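3-methylaspartate ammonia-lyase (Citrobacter amalonaticus, PDB 1KKO) catalyses the reversible, magnesium-dependent anti elimination of ammonia from L-threo-3-methylaspartate to give mesaconate, as a homodimeric member of the enolase superfamily. Local coordinates at residues V374-R379 and R404-L409. Residues are numbered along the deposited sequence; the frame is centred on the assembly and turned at random.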
loop_
_atom_site.group_PDB
_atom_site.type_symbol
_atom_site.label_atom_id
_atom_site.label_comp_id
_atom_site.label_asym_id
_atom_site.label_seq_id
_atom_site.Cartn_x
_atom_site.Cartn_y
_atom_site.Cartn_z
ATOM N N VAL A 374 4.072 10.357 -14.869
ATOM C CA VAL A 374 5.297 10.476 -15.623
ATOM C C VAL A 374 5.364 9.394 -16.690
ATOM O O VAL A 374 5.687 9.687 -17.838
ATOM C CB VAL A 374 6.484 10.406 -14.682
ATOM C CG1 VAL A 374 7.786 10.228 -15.446
ATOM C CG2 VAL A 374 6.517 11.664 -13.799
ATOM N N ALA A 375 5.013 8.161 -16.340
ATOM C CA ALA A 375 5.093 7.043 -17.268
ATOM C C ALA A 375 4.077 7.153 -18.385
ATOM O O ALA A 375 4.375 6.877 -19.549
ATOM C CB ALA A 375 4.921 5.733 -16.526
ATOM N N LEU A 376 2.857 7.541 -18.061
ATOM C CA LEU A 376 1.822 7.632 -19.076
ATOM C C LEU A 376 2.194 8.643 -20.139
ATOM O O LEU A 376 1.819 8.483 -21.303
ATOM C CB LEU A 376 0.481 7.989 -18.455
ATOM C CG LEU A 376 -0.230 6.835 -17.753
ATOM C CD1 LEU A 376 -1.461 7.350 -17.037
ATOM C CD2 LEU A 376 -0.606 5.738 -18.756
ATOM N N ALA A 377 2.932 9.671 -19.744
ATOM C CA ALA A 377 3.392 10.689 -20.679
ATOM C C ALA A 377 4.628 10.249 -21.461
ATOM O O ALA A 377 4.663 10.360 -22.680
ATOM C CB ALA A 377 3.691 11.975 -19.951
ATOM N N ALA A 378 5.632 9.737 -20.767
ATOM C CA ALA A 378 6.932 9.461 -21.374
ATOM C C ALA A 378 7.043 8.135 -22.104
ATOM O O ALA A 378 7.900 7.979 -22.966
ATOM C CB ALA A 378 8.031 9.589 -20.321
ATOM N N ARG A 379 6.233 7.156 -21.714
ATOM C CA ARG A 379 6.135 5.869 -22.392
ATOM C C ARG A 379 7.310 4.928 -22.205
ATOM O O ARG A 379 7.899 4.450 -23.169
ATOM C CB ARG A 379 5.888 6.073 -23.893
ATOM C CG ARG A 379 4.744 7.009 -24.204
ATOM C CD ARG A 379 3.504 6.713 -23.440
ATOM N NE ARG A 379 3.093 5.336 -23.624
ATOM C CZ ARG A 379 2.041 4.806 -23.034
ATOM N NH1 ARG A 379 1.309 5.559 -22.215
ATOM N NH2 ARG A 379 1.709 3.543 -23.262
ATOM N N ARG A 404 -7.486 4.860 -13.903
ATOM C CA ARG A 404 -8.295 6.036 -13.643
ATOM C C ARG A 404 -7.866 7.169 -14.564
ATOM O O ARG A 404 -8.693 7.893 -15.109
ATOM C CB ARG A 404 -8.142 6.520 -12.196
ATOM C CG ARG A 404 -8.990 5.804 -11.165
ATOM C CD ARG A 404 -8.999 6.529 -9.844
ATOM N NE ARG A 404 -7.679 6.564 -9.192
ATOM C CZ ARG A 404 -7.217 5.609 -8.383
ATOM N NH1 ARG A 404 -7.942 4.531 -8.138
ATOM N NH2 ARG A 404 -6.032 5.735 -7.815
ATOM N N THR A 405 -6.563 7.320 -14.716
ATOM C CA THR A 405 -6.011 8.421 -15.485
ATOM C C THR A 405 -6.272 8.244 -16.973
ATOM O O THR A 405 -6.620 9.210 -17.660
ATOM C CB THR A 405 -4.524 8.560 -15.198
ATOM O OG1 THR A 405 -4.349 8.832 -13.801
ATOM C CG2 THR A 405 -3.935 9.779 -15.915
ATOM N N ILE A 406 -6.116 7.029 -17.478
ATOM C CA ILE A 406 -6.438 6.754 -18.868
ATOM C C ILE A 406 -7.904 7.103 -19.107
ATOM O O ILE A 406 -8.228 7.723 -20.121
ATOM C CB ILE A 406 -6.134 5.301 -19.203
ATOM C CG1 ILE A 406 -4.617 5.115 -19.281
ATOM C CG2 ILE A 406 -6.807 4.886 -20.511
ATOM C CD1 ILE A 406 -4.150 3.696 -19.327
ATOM N N ALA A 407 -8.793 6.732 -18.186
ATOM C CA ALA A 407 -10.210 7.027 -18.355
ATOM C C ALA A 407 -10.432 8.530 -18.401
ATOM O O ALA A 407 -11.225 9.007 -19.223
ATOM C CB ALA A 407 -11.026 6.418 -17.249
ATOM N N LEU A 408 -9.777 9.289 -17.526
ATOM C CA LEU A 408 -9.917 10.743 -17.550
ATOM C C LEU A 408 -9.435 11.320 -18.884
ATOM O O LEU A 408 -10.095 12.181 -19.486
ATOM C CB LEU A 408 -9.147 11.405 -16.407
ATOM C CG LEU A 408 -9.720 11.204 -15.003
ATOM C CD1 LEU A 408 -8.741 11.751 -13.996
ATOM C CD2 LEU A 408 -11.069 11.885 -14.875
ATOM N N LEU A 409 -8.280 10.865 -19.343
ATOM C CA LEU A 409 -7.721 11.359 -20.604
ATOM C C LEU A 409 -8.660 11.094 -21.779
ATOM O O LEU A 409 -8.704 11.869 -22.736
ATOM C CB LEU A 409 -6.368 10.702 -20.875
ATOM C CG LEU A 409 -5.219 11.179 -19.988
ATOM C CD1 LEU A 409 -4.043 10.250 -20.148
ATOM C CD2 LEU A 409 -4.820 12.608 -20.304
#
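L376 meets the helix of T405 and I406 with its forked end, and each methyl has its own target. CD1 touches the methyl branch of T405, at 3.6 Å from CG2, whereas CD2 lies 4.1 Å from I406 CG1. The backbones stay well separated, with the CA atoms of L376 and I406 8.3 Å apart. Side chains make the contact between these segments; 130 Å² is buried, both sides summed. The CB of L376 points toward the other helix; with CG anti to its carbonyl carbon (chi1 -77°) and the chain extended beyond CB, the fork reaches both residues, one methyl to each. Its axis runs roughly perpendicular to the I406 side chain and obliquely to that of T405.

The T405 rotamer divides the residue by polarity. With chi1 at -61°, OG1 sits beside the backbone N and hydrogen-bonds to E401 O one turn earlier, while CG2, anti to that N, is presented to L376. I406 leaves its helix less directly, but CG1, anti to its carbonyl carbon, and the extended CD1 beyond it lie alongside L376 CD2.

Where helix 365-378 ends, R379 has positive phi and folds its side chain back: NH1 donates to L376 O over 3.1 Å with an N-H...O angle of 166°. The oxygen lies in the guanidinium plane; E165 O also accepts from NH1.

The contact joins the helix between the seventh and eighth barrel strands to the C-terminal helix 392-410 of the TIM-barrel domain, away from the annotated sites. Its chemistry is purely apolar across the gap, consistent with dispersion and the burial of apolar surface, without directional bonds between the two segments; T405 OG1 and R379 NH1 spend their hydrogen bonds on the carbonyls already named.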